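Long-range contacts in hydrolase, alpha/beta hydrolase FOLD family (Staphylococcus aureus, PDB 2XMZ), which probably acts as the menaquinone-pathway lyase MenH, eliminating pyruvate to form 2-succinyl-6-hydroxy-2,4-cyclohexadiene-1-carboxylate: residues A[13-18]-A[42-47]; A[48-53]-A[67-72]; A[84-89]-A[110-115]; A[136-141]-A[187-192]; A[143-148]-A[175-180]. All coordinates share one frame; numbering follows the deposited sequence.

Interaction 1 (A[13-18]-A[42-47])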
# COMPACT_ATOMS: atom_id res chain seq x y z
N VAL A 13 -5.12 -24.07 7.16
CA VAL A 13 -6.33 -24.59 7.79
C VAL A 13 -7.58 -24.04 7.08
O VAL A 13 -7.48 -23.11 6.29
CB VAL A 13 -6.36 -24.27 9.32
CG1 VAL A 13 -5.19 -24.96 10.04
CG2 VAL A 13 -6.35 -22.75 9.57
N GLU A 14 -8.75 -24.63 7.35
CA GLU A 14 -10.02 -24.07 6.87
C GLU A 14 -10.27 -22.73 7.50
O GLU A 14 -10.16 -22.56 8.71
CB GLU A 14 -11.22 -24.97 7.19
CG GLU A 14 -11.27 -26.26 6.39
CD GLU A 14 -11.57 -26.07 4.90
OE1 GLU A 14 -11.19 -26.99 4.09
OE2 GLU A 14 -12.16 -25.01 4.53
N THR A 15 -10.63 -21.76 6.68
CA THR A 15 -10.95 -20.45 7.22
C THR A 15 -11.73 -19.61 6.22
O THR A 15 -11.57 -19.76 5.00
CB THR A 15 -9.67 -19.71 7.69
OG1 THR A 15 -10.04 -18.41 8.17
CG2 THR A 15 -8.65 -19.57 6.55
N ASN A 16 -12.56 -18.72 6.74
CA ASN A 16 -13.26 -17.77 5.90
C ASN A 16 -12.58 -16.42 5.79
O ASN A 16 -13.14 -15.50 5.21
CB ASN A 16 -14.71 -17.60 6.37
CG ASN A 16 -15.70 -18.10 5.34
OD1 ASN A 16 -15.87 -19.33 5.15
ND2 ASN A 16 -16.35 -17.17 4.65
N GLN A 17 -11.37 -16.33 6.35
CA GLN A 17 -10.62 -15.08 6.41
C GLN A 17 -9.62 -14.99 5.26
O GLN A 17 -8.83 -15.91 5.02
CB GLN A 17 -9.92 -14.91 7.77
CG GLN A 17 -10.84 -14.96 9.01
CD GLN A 17 -11.74 -13.74 9.17
OE1 GLN A 17 -12.95 -13.88 9.32
NE2 GLN A 17 -11.14 -12.56 9.18
N VAL A 18 -9.69 -13.88 4.52
CA VAL A 18 -8.75 -13.65 3.44
C VAL A 18 -8.09 -12.30 3.68
O VAL A 18 -8.79 -11.30 3.88
CB VAL A 18 -9.43 -13.70 2.05
CG1 VAL A 18 -8.39 -13.51 0.94
CG2 VAL A 18 -10.15 -15.02 1.87
N ASN A 42 -3.19 -19.28 9.56
CA ASN A 42 -4.59 -19.08 9.97
C ASN A 42 -5.45 -18.32 8.96
O ASN A 42 -6.66 -18.20 9.15
CB ASN A 42 -4.64 -18.33 11.31
CG ASN A 42 -4.04 -19.13 12.47
OD1 ASN A 42 -2.99 -18.76 13.01
ND2 ASN A 42 -4.70 -20.22 12.85
N TYR A 43 -4.84 -17.77 7.92
CA TYR A 43 -5.54 -16.88 6.98
C TYR A 43 -5.19 -17.20 5.53
O TYR A 43 -4.04 -17.49 5.22
CB TYR A 43 -5.23 -15.39 7.30
CG TYR A 43 -5.48 -15.02 8.76
CD1 TYR A 43 -6.73 -14.58 9.19
CD2 TYR A 43 -4.47 -15.14 9.72
CE1 TYR A 43 -6.97 -14.28 10.54
CE2 TYR A 43 -4.69 -14.83 11.06
CZ TYR A 43 -5.94 -14.40 11.46
OH TYR A 43 -6.16 -14.10 12.79
N HIS A 44 -6.18 -17.16 4.65
CA HIS A 44 -5.91 -17.13 3.22
C HIS A 44 -5.24 -15.80 2.92
O HIS A 44 -5.59 -14.77 3.50
CB HIS A 44 -7.19 -17.24 2.39
CG HIS A 44 -7.93 -18.52 2.60
ND1 HIS A 44 -7.43 -19.75 2.23
CD2 HIS A 44 -9.16 -18.76 3.13
CE1 HIS A 44 -8.31 -20.69 2.52
NE2 HIS A 44 -9.37 -20.12 3.07
N VAL A 45 -4.26 -15.82 2.02
CA VAL A 45 -3.54 -14.58 1.68
C VAL A 45 -3.57 -14.36 0.18
O VAL A 45 -3.31 -15.28 -0.59
CB VAL A 45 -2.06 -14.57 2.19
CG1 VAL A 45 -1.31 -13.33 1.64
CG2 VAL A 45 -1.99 -14.63 3.72
N ILE A 46 -3.88 -13.12 -0.21
CA ILE A 46 -3.79 -12.68 -1.58
C ILE A 46 -2.82 -11.51 -1.64
O ILE A 46 -2.84 -10.61 -0.80
CB ILE A 46 -5.15 -12.21 -2.15
CG1 ILE A 46 -6.13 -13.38 -2.21
CG2 ILE A 46 -4.98 -11.60 -3.56
CD1 ILE A 46 -7.57 -12.95 -2.47
N THR A 47 -1.96 -11.52 -2.65
CA THR A 47 -1.15 -10.36 -2.93
C THR A 47 -1.56 -9.92 -4.30
O THR A 47 -1.84 -10.76 -5.16
CB THR A 47 0.36 -10.66 -2.88
OG1 THR A 47 0.67 -11.67 -3.83
CG2 THR A 47 0.79 -11.10 -1.47
O HOH W 1 -10.83 -22.64 3.90

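Interaction 2 (A[48-53]-A[67-72])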
# COMPACT_ATOMS: atom_id res chain seq x y z
N ILE A 48 -1.60 -8.60 -4.50
CA ILE A 48 -1.96 -8.01 -5.78
C ILE A 48 -0.89 -6.98 -6.16
O ILE A 48 -0.53 -6.09 -5.37
CB ILE A 48 -3.34 -7.31 -5.73
CG1 ILE A 48 -4.43 -8.28 -5.24
CG2 ILE A 48 -3.71 -6.73 -7.12
CD1 ILE A 48 -5.79 -7.57 -4.92
N ASP A 49 -0.38 -7.14 -7.37
CA ASP A 49 0.46 -6.14 -8.01
C ASP A 49 -0.41 -5.06 -8.64
O ASP A 49 -1.27 -5.37 -9.45
CB ASP A 49 1.34 -6.80 -9.07
CG ASP A 49 2.51 -7.54 -8.47
OD1 ASP A 49 2.76 -7.37 -7.27
OD2 ASP A 49 3.17 -8.31 -9.20
N LEU A 50 -0.17 -3.82 -8.26
CA LEU A 50 -0.98 -2.70 -8.74
C LEU A 50 -0.50 -2.29 -10.14
O LEU A 50 0.61 -2.68 -10.57
CB LEU A 50 -0.93 -1.54 -7.72
CG LEU A 50 -1.67 -1.88 -6.39
CD1 LEU A 50 -1.25 -0.97 -5.23
CD2 LEU A 50 -3.20 -1.84 -6.61
N PRO A 51 -1.33 -1.51 -10.87
CA PRO A 51 -1.00 -1.15 -12.25
C PRO A 51 0.42 -0.61 -12.40
O PRO A 51 0.87 0.29 -11.63
CB PRO A 51 -2.02 -0.06 -12.56
CG PRO A 51 -3.22 -0.46 -11.74
CD PRO A 51 -2.64 -0.97 -10.45
N GLY A 52 1.12 -1.17 -13.38
CA GLY A 52 2.51 -0.82 -13.69
C GLY A 52 3.57 -1.52 -12.85
O GLY A 52 4.76 -1.43 -13.18
N HIS A 53 3.17 -2.16 -11.77
CA HIS A 53 4.13 -2.74 -10.82
C HIS A 53 4.25 -4.26 -10.88
O HIS A 53 3.24 -4.98 -11.04
CB HIS A 53 3.79 -2.33 -9.39
CG HIS A 53 3.95 -0.86 -9.13
ND1 HIS A 53 3.15 0.09 -9.71
CD2 HIS A 53 4.86 -0.19 -8.39
CE1 HIS A 53 3.54 1.29 -9.32
NE2 HIS A 53 4.58 1.15 -8.52
N ASP A 67 -10.59 4.68 -10.36
CA ASP A 67 -11.76 3.92 -10.74
C ASP A 67 -11.35 2.67 -11.51
O ASP A 67 -11.92 1.60 -11.31
CB ASP A 67 -12.74 4.72 -11.59
CG ASP A 67 -13.98 3.91 -11.96
OD1 ASP A 67 -14.20 3.62 -13.15
OD2 ASP A 67 -14.74 3.54 -11.05
N TYR A 68 -10.34 2.82 -12.37
CA TYR A 68 -9.69 1.67 -13.02
C TYR A 68 -9.15 0.66 -12.00
O TYR A 68 -9.39 -0.54 -12.11
CB TYR A 68 -8.55 2.13 -13.93
CG TYR A 68 -7.83 0.98 -14.61
CD1 TYR A 68 -8.28 0.47 -15.84
CD2 TYR A 68 -6.70 0.40 -14.02
CE1 TYR A 68 -7.62 -0.61 -16.47
CE2 TYR A 68 -6.03 -0.66 -14.63
CZ TYR A 68 -6.50 -1.17 -15.85
OH TYR A 68 -5.83 -2.21 -16.43
N ILE A 69 -8.41 1.15 -11.02
CA ILE A 69 -7.86 0.27 -9.98
C ILE A 69 -8.97 -0.38 -9.15
O ILE A 69 -8.89 -1.57 -8.82
CB ILE A 69 -6.88 1.01 -9.07
CG1 ILE A 69 -5.65 1.44 -9.86
CG2 ILE A 69 -6.45 0.13 -7.86
CD1 ILE A 69 -5.02 2.68 -9.33
N THR A 70 -10.02 0.37 -8.85
CA THR A 70 -11.20 -0.18 -8.15
C THR A 70 -11.82 -1.33 -8.92
O THR A 70 -12.14 -2.37 -8.33
CB THR A 70 -12.22 0.91 -7.88
OG1 THR A 70 -11.61 1.84 -7.01
CG2 THR A 70 -13.53 0.34 -7.22
N THR A 71 -12.00 -1.15 -10.23
CA THR A 71 -12.52 -2.22 -11.07
C THR A 71 -11.62 -3.44 -11.05
O THR A 71 -12.07 -4.57 -10.94
CB THR A 71 -12.72 -1.76 -12.52
OG1 THR A 71 -13.76 -0.78 -12.53
CG2 THR A 71 -13.13 -2.93 -13.43
N LEU A 72 -10.32 -3.19 -11.19
CA LEU A 72 -9.32 -4.22 -11.09
C LEU A 72 -9.50 -5.04 -9.82
O LEU A 72 -9.53 -6.29 -9.86
CB LEU A 72 -7.95 -3.53 -11.07
CG LEU A 72 -6.66 -4.30 -11.20
CD1 LEU A 72 -5.59 -3.31 -11.71
CD2 LEU A 72 -6.23 -4.93 -9.84

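Interaction 3 (A[84-89]-A[110-115])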
# COMPACT_ATOMS: atom_id res chain seq x y z
N SER A 84 -14.59 -13.16 4.64
CA SER A 84 -14.30 -11.93 5.34
C SER A 84 -12.96 -11.37 4.83
O SER A 84 -11.88 -11.88 5.14
CB SER A 84 -14.29 -12.15 6.85
OG SER A 84 -15.55 -12.65 7.29
N ILE A 85 -13.05 -10.34 4.01
CA ILE A 85 -11.86 -9.76 3.39
C ILE A 85 -11.25 -8.67 4.26
O ILE A 85 -11.91 -7.66 4.59
CB ILE A 85 -12.18 -9.15 1.99
CG1 ILE A 85 -12.64 -10.24 1.02
CG2 ILE A 85 -10.94 -8.42 1.41
CD1 ILE A 85 -13.43 -9.71 -0.17
N THR A 86 -9.98 -8.87 4.61
CA THR A 86 -9.21 -7.77 5.19
C THR A 86 -8.32 -7.17 4.12
O THR A 86 -7.48 -7.86 3.54
CB THR A 86 -8.33 -8.24 6.35
OG1 THR A 86 -9.16 -8.80 7.35
CG2 THR A 86 -7.55 -7.07 6.93
N LEU A 87 -8.52 -5.88 3.83
CA LEU A 87 -7.72 -5.22 2.83
C LEU A 87 -6.61 -4.44 3.49
O LEU A 87 -6.86 -3.56 4.31
CB LEU A 87 -8.56 -4.29 1.96
CG LEU A 87 -7.83 -3.68 0.76
CD1 LEU A 87 -7.20 -4.78 -0.12
CD2 LEU A 87 -8.80 -2.82 -0.06
N PHE A 88 -5.39 -4.79 3.12
CA PHE A 88 -4.23 -4.15 3.67
C PHE A 88 -3.56 -3.35 2.55
O PHE A 88 -3.32 -3.86 1.46
CB PHE A 88 -3.24 -5.19 4.21
CG PHE A 88 -1.90 -4.59 4.62
CD1 PHE A 88 -0.92 -4.32 3.66
CD2 PHE A 88 -1.63 -4.30 5.95
CE1 PHE A 88 0.30 -3.72 4.03
CE2 PHE A 88 -0.40 -3.72 6.33
CZ PHE A 88 0.56 -3.44 5.35
N GLY A 89 -3.22 -2.10 2.84
CA GLY A 89 -2.41 -1.31 1.93
C GLY A 89 -1.30 -0.53 2.61
O GLY A 89 -1.52 0.10 3.65
N ASN A 110 -12.48 -5.81 7.10
CA ASN A 110 -11.54 -5.00 7.90
C ASN A 110 -10.60 -4.24 6.98
O ASN A 110 -10.40 -4.62 5.80
CB ASN A 110 -10.66 -5.87 8.83
CG ASN A 110 -11.47 -6.77 9.74
OD1 ASN A 110 -12.05 -6.31 10.73
ND2 ASN A 110 -11.47 -8.05 9.45
N LEU A 111 -9.98 -3.20 7.53
CA LEU A 111 -9.05 -2.39 6.77
C LEU A 111 -7.75 -2.21 7.51
O LEU A 111 -7.74 -1.96 8.70
CB LEU A 111 -9.69 -1.03 6.44
CG LEU A 111 -8.89 -0.07 5.56
CD1 LEU A 111 -8.66 -0.62 4.11
CD2 LEU A 111 -9.58 1.29 5.54
N ILE A 112 -6.63 -2.36 6.81
CA ILE A 112 -5.33 -2.12 7.44
C ILE A 112 -4.51 -1.19 6.57
O ILE A 112 -4.36 -1.40 5.36
CB ILE A 112 -4.50 -3.40 7.79
CG1 ILE A 112 -5.32 -4.34 8.66
CG2 ILE A 112 -3.25 -3.00 8.56
CD1 ILE A 112 -4.71 -5.79 8.82
N LEU A 113 -3.98 -0.16 7.22
CA LEU A 113 -3.26 0.90 6.55
C LEU A 113 -1.89 1.06 7.19
O LEU A 113 -1.78 1.29 8.40
CB LEU A 113 -4.06 2.21 6.70
CG LEU A 113 -5.52 2.13 6.21
CD1 LEU A 113 -6.21 3.44 6.54
CD2 LEU A 113 -5.59 1.86 4.72
N GLU A 114 -0.85 0.97 6.37
CA GLU A 114 0.50 1.14 6.84
C GLU A 114 1.12 2.32 6.13
O GLU A 114 1.24 2.35 4.89
CB GLU A 114 1.36 -0.11 6.60
CG GLU A 114 2.82 0.08 7.06
CD GLU A 114 3.80 -0.92 6.47
OE1 GLU A 114 3.38 -1.82 5.70
OE2 GLU A 114 5.01 -0.80 6.75
N SER A 115 1.50 3.31 6.92
CA SER A 115 2.24 4.47 6.41
C SER A 115 1.60 5.05 5.14
O SER A 115 2.25 5.18 4.11
CB SER A 115 3.69 4.06 6.15
OG SER A 115 4.29 3.62 7.35

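Interaction 4 (A[136-141]-A[187-192])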
# COMPACT_ATOMS: atom_id res chain seq x y z
N ARG A 136 9.01 13.81 -11.80
CA ARG A 136 9.55 12.48 -11.53
C ARG A 136 9.25 11.50 -12.66
O ARG A 136 10.16 10.79 -13.12
CB ARG A 136 9.01 11.94 -10.22
CG ARG A 136 9.52 12.63 -8.98
CD ARG A 136 9.01 11.88 -7.78
NE ARG A 136 9.65 12.36 -6.56
CZ ARG A 136 9.01 12.64 -5.44
NH1 ARG A 136 7.69 12.47 -5.33
NH2 ARG A 136 9.70 13.07 -4.40
N ALA A 137 7.99 11.47 -13.12
CA ALA A 137 7.63 10.66 -14.30
C ALA A 137 8.48 10.99 -15.54
O ALA A 137 8.97 10.10 -16.21
CB ALA A 137 6.13 10.78 -14.61
N LYS A 138 8.67 12.28 -15.82
CA LYS A 138 9.54 12.69 -16.93
C LYS A 138 10.96 12.16 -16.75
O LYS A 138 11.55 11.63 -17.69
CB LYS A 138 9.54 14.22 -17.12
CG LYS A 138 8.28 14.80 -17.81
CD LYS A 138 8.10 16.26 -17.40
CE LYS A 138 7.63 17.15 -18.56
NZ LYS A 138 6.15 17.27 -18.56
N VAL A 139 11.50 12.26 -15.54
CA VAL A 139 12.84 11.75 -15.21
C VAL A 139 12.93 10.24 -15.48
O VAL A 139 13.95 9.74 -15.96
CB VAL A 139 13.23 12.04 -13.74
CG1 VAL A 139 14.57 11.38 -13.39
CG2 VAL A 139 13.30 13.55 -13.47
N LEU A 140 11.86 9.52 -15.16
CA LEU A 140 11.81 8.08 -15.39
C LEU A 140 11.81 7.74 -16.89
O LEU A 140 12.68 7.00 -17.33
CB LEU A 140 10.60 7.45 -14.67
CG LEU A 140 10.80 7.20 -13.17
CD1 LEU A 140 9.44 7.16 -12.41
CD2 LEU A 140 11.58 5.90 -12.97
N ASP A 141 10.85 8.28 -17.64
CA ASP A 141 10.76 8.08 -19.10
C ASP A 141 12.07 8.37 -19.84
O ASP A 141 12.32 7.79 -20.92
CB ASP A 141 9.67 9.00 -19.68
CG ASP A 141 8.28 8.37 -19.69
OD1 ASP A 141 8.13 7.17 -19.35
OD2 ASP A 141 7.33 9.11 -20.06
N ALA A 187 2.27 5.14 -13.63
CA ALA A 187 1.69 5.04 -12.28
C ALA A 187 1.64 6.41 -11.60
O ALA A 187 0.59 6.80 -11.05
CB ALA A 187 2.47 4.03 -11.41
N LEU A 188 2.74 7.14 -11.63
CA LEU A 188 2.77 8.51 -11.07
C LEU A 188 1.76 9.45 -11.71
O LEU A 188 1.00 10.11 -11.00
CB LEU A 188 4.18 9.12 -11.15
CG LEU A 188 5.23 8.49 -10.23
CD1 LEU A 188 6.62 9.03 -10.57
CD2 LEU A 188 4.90 8.68 -8.74
N ARG A 189 1.75 9.51 -13.04
CA ARG A 189 0.82 10.42 -13.73
C ARG A 189 -0.66 10.06 -13.51
O ARG A 189 -1.49 10.95 -13.40
CB ARG A 189 1.14 10.54 -15.23
CG ARG A 189 2.61 10.91 -15.54
CD ARG A 189 2.84 11.46 -16.95
NE ARG A 189 4.15 11.08 -17.49
CZ ARG A 189 5.24 11.86 -17.55
NH1 ARG A 189 5.26 13.12 -17.07
NH2 ARG A 189 6.35 11.37 -18.09
N ASP A 190 -0.99 8.77 -13.48
CA ASP A 190 -2.39 8.32 -13.40
C ASP A 190 -2.92 8.16 -11.98
O ASP A 190 -4.08 8.42 -11.74
CB ASP A 190 -2.62 7.00 -14.15
CG ASP A 190 -2.41 7.14 -15.63
OD1 ASP A 190 -2.04 8.25 -16.06
OD2 ASP A 190 -2.60 6.15 -16.34
N TYR A 191 -2.10 7.70 -11.05
CA TYR A 191 -2.63 7.53 -9.67
C TYR A 191 -1.70 7.98 -8.55
O TYR A 191 -1.85 7.57 -7.38
CB TYR A 191 -3.25 6.15 -9.42
CG TYR A 191 -2.33 4.94 -9.44
CD1 TYR A 191 -1.99 4.30 -8.25
CD2 TYR A 191 -1.87 4.40 -10.64
CE1 TYR A 191 -1.22 3.16 -8.23
CE2 TYR A 191 -1.07 3.23 -10.64
CZ TYR A 191 -0.75 2.62 -9.42
OH TYR A 191 0.02 1.48 -9.33
N GLY A 192 -0.78 8.86 -8.92
CA GLY A 192 0.03 9.56 -7.94
C GLY A 192 -0.87 10.32 -7.00
O GLY A 192 -2.06 10.61 -7.30

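Interaction 5 (A[143-148]-A[175-180])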
# COMPACT_ATOMS: atom_id res chain seq x y z
N ALA A 143 15.61 9.28 -18.06
CA ALA A 143 16.88 8.86 -17.45
C ALA A 143 16.96 7.39 -16.98
O ALA A 143 18.05 6.89 -16.68
CB ALA A 143 17.28 9.82 -16.32
N GLY A 144 15.81 6.71 -16.92
CA GLY A 144 15.78 5.27 -16.64
C GLY A 144 15.62 4.90 -15.17
O GLY A 144 15.55 5.77 -14.30
N ILE A 145 15.58 3.59 -14.89
CA ILE A 145 15.23 3.13 -13.54
C ILE A 145 16.38 3.37 -12.55
O ILE A 145 16.15 3.89 -11.47
CB ILE A 145 14.74 1.65 -13.50
CG1 ILE A 145 14.05 1.33 -12.16
CG2 ILE A 145 15.88 0.65 -13.75
CD1 ILE A 145 12.86 2.21 -11.87
N GLU A 146 17.60 3.03 -12.95
CA GLU A 146 18.73 3.04 -12.03
C GLU A 146 18.98 4.42 -11.41
O GLU A 146 19.10 4.55 -10.20
CB GLU A 146 20.00 2.48 -12.69
CG GLU A 146 21.16 2.25 -11.70
CD GLU A 146 22.32 1.47 -12.29
OE1 GLU A 146 22.09 0.73 -13.27
OE2 GLU A 146 23.45 1.60 -11.79
N LEU A 147 19.03 5.45 -12.25
CA LEU A 147 19.30 6.81 -11.79
C LEU A 147 18.17 7.31 -10.88
O LEU A 147 18.40 7.94 -9.86
CB LEU A 147 19.58 7.75 -12.97
CG LEU A 147 20.84 7.45 -13.82
CD1 LEU A 147 20.84 8.21 -15.14
CD2 LEU A 147 22.18 7.67 -13.08
N PHE A 148 16.93 6.98 -11.25
CA PHE A 148 15.78 7.32 -10.41
C PHE A 148 15.88 6.70 -9.02
O PHE A 148 15.68 7.40 -8.02
CB PHE A 148 14.47 6.93 -11.09
CG PHE A 148 13.27 7.38 -10.33
CD1 PHE A 148 12.77 8.68 -10.50
CD2 PHE A 148 12.64 6.53 -9.42
CE1 PHE A 148 11.67 9.11 -9.78
CE2 PHE A 148 11.54 6.96 -8.70
CZ PHE A 148 11.05 8.25 -8.89
N GLN A 175 14.21 -4.77 -5.94
CA GLN A 175 12.78 -4.68 -6.20
C GLN A 175 12.46 -3.39 -6.96
O GLN A 175 11.63 -3.39 -7.88
CB GLN A 175 11.99 -4.75 -4.90
CG GLN A 175 11.69 -6.19 -4.40
CD GLN A 175 11.28 -6.25 -2.93
OE1 GLN A 175 10.93 -5.23 -2.32
NE2 GLN A 175 11.33 -7.45 -2.36
N ARG A 176 13.12 -2.30 -6.57
CA ARG A 176 12.95 -1.01 -7.26
C ARG A 176 13.54 -1.04 -8.70
O ARG A 176 12.89 -0.60 -9.66
CB ARG A 176 13.59 0.11 -6.43
CG ARG A 176 12.97 0.31 -5.01
CD ARG A 176 13.69 1.42 -4.26
NE ARG A 176 12.99 1.86 -3.06
CZ ARG A 176 13.57 2.47 -2.03
NH1 ARG A 176 14.88 2.72 -2.04
NH2 ARG A 176 12.84 2.84 -0.98
N LEU A 177 14.75 -1.57 -8.83
CA LEU A 177 15.48 -1.61 -10.11
C LEU A 177 14.78 -2.50 -11.14
O LEU A 177 14.96 -2.33 -12.36
CB LEU A 177 16.92 -2.08 -9.91
CG LEU A 177 17.86 -1.13 -9.13
CD1 LEU A 177 19.26 -1.75 -8.94
CD2 LEU A 177 17.97 0.22 -9.80
N SER A 178 13.99 -3.45 -10.65
CA SER A 178 13.31 -4.36 -11.56
C SER A 178 12.01 -3.76 -12.09
O SER A 178 11.41 -4.30 -13.01
CB SER A 178 13.01 -5.68 -10.87
OG SER A 178 11.97 -5.47 -9.94
N GLN A 179 11.59 -2.62 -11.54
CA GLN A 179 10.38 -1.99 -12.04
C GLN A 179 10.66 -1.36 -13.38
O GLN A 179 11.77 -0.93 -13.65
CB GLN A 179 9.84 -0.94 -11.05
CG GLN A 179 9.49 -1.49 -9.66
CD GLN A 179 8.62 -2.75 -9.72
OE1 GLN A 179 7.65 -2.81 -10.48
NE2 GLN A 179 8.97 -3.75 -8.89
N SER A 180 9.66 -1.35 -14.25
CA SER A 180 9.79 -0.70 -15.56
C SER A 180 9.63 0.82 -15.38
O SER A 180 8.59 1.28 -14.89
CB SER A 180 8.70 -1.24 -16.47
OG SER A 180 8.75 -0.59 -17.71

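Interaction 1 (A[13-18]-A[42-47])
H44 meets 13-18 from CB to the tip of its ring, beginning at CB, which lies 3.7 Å from CG2 of V18 and also close to the carbonyl oxygen of Q17. CG stands anti to the carbonyl carbon (chi1 -62°). CG and CD2 run past the Q17 oxygen, and CG2 of T15 sits over one ring face, a CH-pi contact 3.8 Å from the ring centroid. At the tip, NE2 makes a weak hydrogen bond to T15 O (2.9 Å), bent to 123° at the hydrogen. A water in the ring plane lies 3.0 Å from the same NE2; it accepts from the backbone N of T15. T15 itself forms an ST turn, its OG1 accepting from Q17 N.

The two strands are neighbours in the parallel part of the alpha/beta hydrolase sheet and are joined through helix 36-40 as a beta-alpha-beta unit. Their pairing begins where H44 N donates to Q17 O (3.0 Å), beside the V18-H44 bridge. K83 also donates to T15 O, and F8 of the antiparallel edge strand meets the H44 ring. Further along, V18 CG1 touches I46 CD1 at 3.6 Å. Before the bridge, Q17 CB approaches the edge of the Y43 ring, 3.5 Å from CD1.

Interaction 2 (A[48-53]-A[67-72])
L72 CG stands anti to its backbone N (chi1 -170°); of the methyls it bears, CD1 meets P51 and CD2 meets I48. I69, one helical turn earlier, has CG1 anti to the carbonyl carbon (chi1 -66°), and this branch meets the same proline. P51 is thus held at its CG: I69 CG1 lies 3.6 Å from it and L72 CD1 3.7 Å, the leucine and the proline ring reaching toward each other tip to tip. P51 CG also meets the edge of the Y68 ring, 4.0 Å from CE2, while the phenol oxygen of Y68 bonds to S58.

In the alpha/beta hydrolase fold this is the place where the chain leaves strand 44-48 and settles against helix 66-77. The loop is shaped by a type II turn from L50 to H53, closed by H53 N to L50 O, with G52 at positive phi. The H53 ring is held at both nitrogens: ND1 donates to P51 O (3.0 Å) from above the carbonyl plane, and NE2 bonds to L26 N. Y191 OH bonds to that same P51 oxygen. The side chains of L50 and I69 cross at about a right angle, CD2 to CG2 4.0 Å, and I48 CG2 lies 4.1 Å from L72 CD2.

Interaction 3 (A[84-89]-A[110-115])
L87 O accepts the shortest bond of the pair, from I112 N at 2.8 Å, with the N-H pointing almost straight at it (166°). The same oxygen has a methyl close by, L111 CD1 at 3.5 Å. On I112 the carbonyl oxygen likewise has two partners on F88 and G89: G89 N donates to it at 2.9 Å, nearly along the C=O axis, and the CA of F88 makes a C-H...O contact.

These bonds join strands 84-90 and 110-114, which run parallel, 14° apart, in the central sheet of the alpha/beta hydrolase fold; helix 92-103 makes the beta-alpha-beta crossover between them. G89 belongs to a GxSxG sequence consistent with the nucleophile elbow of the family, and here its carbonyl accepts from E114 N.

T86, F88, N110 and I112 place their side chains on one face, against helix 252-266. There N110 ND2 donates to T86 OG1 (3.2 Å), the hydroxyl lying near the amide plane. T86 CG2 touches I112 CD1 at 3.6 Å. F88 CG is anti to the backbone N (chi1 172°), and I112 CG2 comes obliquely to the ring, 3.3 Å from CD2. E114 OE1 lies in the ring plane at the edge of F88, 3.3 Å from CZ, and accepts a hydrogen bond from H248 ND1. F255 meets the F88 ring nearly at a right angle.

Interaction 4 (A[136-141]-A[187-192])
Helices 123-143 and 181-191 belong to the helical cap inserted into the alpha/beta hydrolase fold between strands 110-114 and 210-215, and they pack against each other near antiparallel. Their short segments cross at -150° with axes 9.7 Å apart. The backbones come nearest at A137 and L188, where the alanine's single methyl takes up little space.

The buried L188 makes the apolar part of the contact. Its CD1 lies 3.8 Å from R136 CB and as near to the backbone N of A137, and it meets L140 CD1 at 3.9 Å, the two leucines crossing at about a right angle. Beyond this contact L140 goes on to I145 and F148, and the guanidinium of R136 turns away to a salt bridge with D133.

R189 instead lies across A137. The chain bends at chi3 (-146°), setting NE 3.5 Å from A137 CB. One face of the guanidinium lies on that methyl, CB being 3.3 Å from CZ and over the centre of the group. CG of K138 stands at the edge, 3.5 Å from NH1. The ammonium of K138 is near, a like charge that the carboxylate of D141 may partly offset. NH2 of R189 donates to D141 OD2 at 3.2 Å in a salt bridge: the oxygen is close to the guanidinium plane, yet the nitrogen approaches it from above the carboxylate plane, which is turned 45° from the guanidinium.

Interaction 5 (A[143-148]-A[175-180])
I145 and L177, with CA atoms 5.9 Å apart, bring the first turn of helix 145-152 against the C-terminal part of helix 166-177; G144, at positive phi, is the N-cap of helix 145-152. The isoleucine does most of the touching, and it does so against carbonyl oxygens. Its CG1, anti to the backbone N (chi1 -165°), lies 3.4 Å from R176 O and 3.5 Å from Q179 O; CG2, held between the backbone N and the carbonyl carbon, lies 3.4 Å from L177 O. Of these oxygens, R176 O also accepts from Q179 N. L177 answers with CD2, which rests 3.7 Å from the CA of E146 and touches its CB.

The turn after L177 is tied by its own polar groups. Q175 O accepts from Q179 NE2 (2.9 Å) and from S178 OG (2.9 Å), which come from opposite faces of the carbonyl plane. Q179 NE2 also bonds to D28 and its OE1 accepts from G54 N, linking the turn to loops of the core domain, while I145 touches L140 and P181. This is a meeting of helix ends within the helical cap of an alpha/beta hydrolase.

How the interactions relate
From the N terminus, interaction 1 closes the first loop by pairing strands 17-22 and 44-48. The chain passes directly into interaction 2, where the segment after strand 44-48 meets helix 66-77, and, after the rest of that helix, into interaction 3, which adds strand 110-114 beside strand 84-90. Interactions 1 and 3 share one sheet: V18 O bonds to T86 N. After strand 110-114 the chain enters the cap, where interaction 4 closes a long loop between helices 123-143 and 181-191 and interaction 5 forms wholly within that loop. The cap contacts touch each other through helices 123-143 and 145-152, and reach interaction 2 through Y191 and Q179.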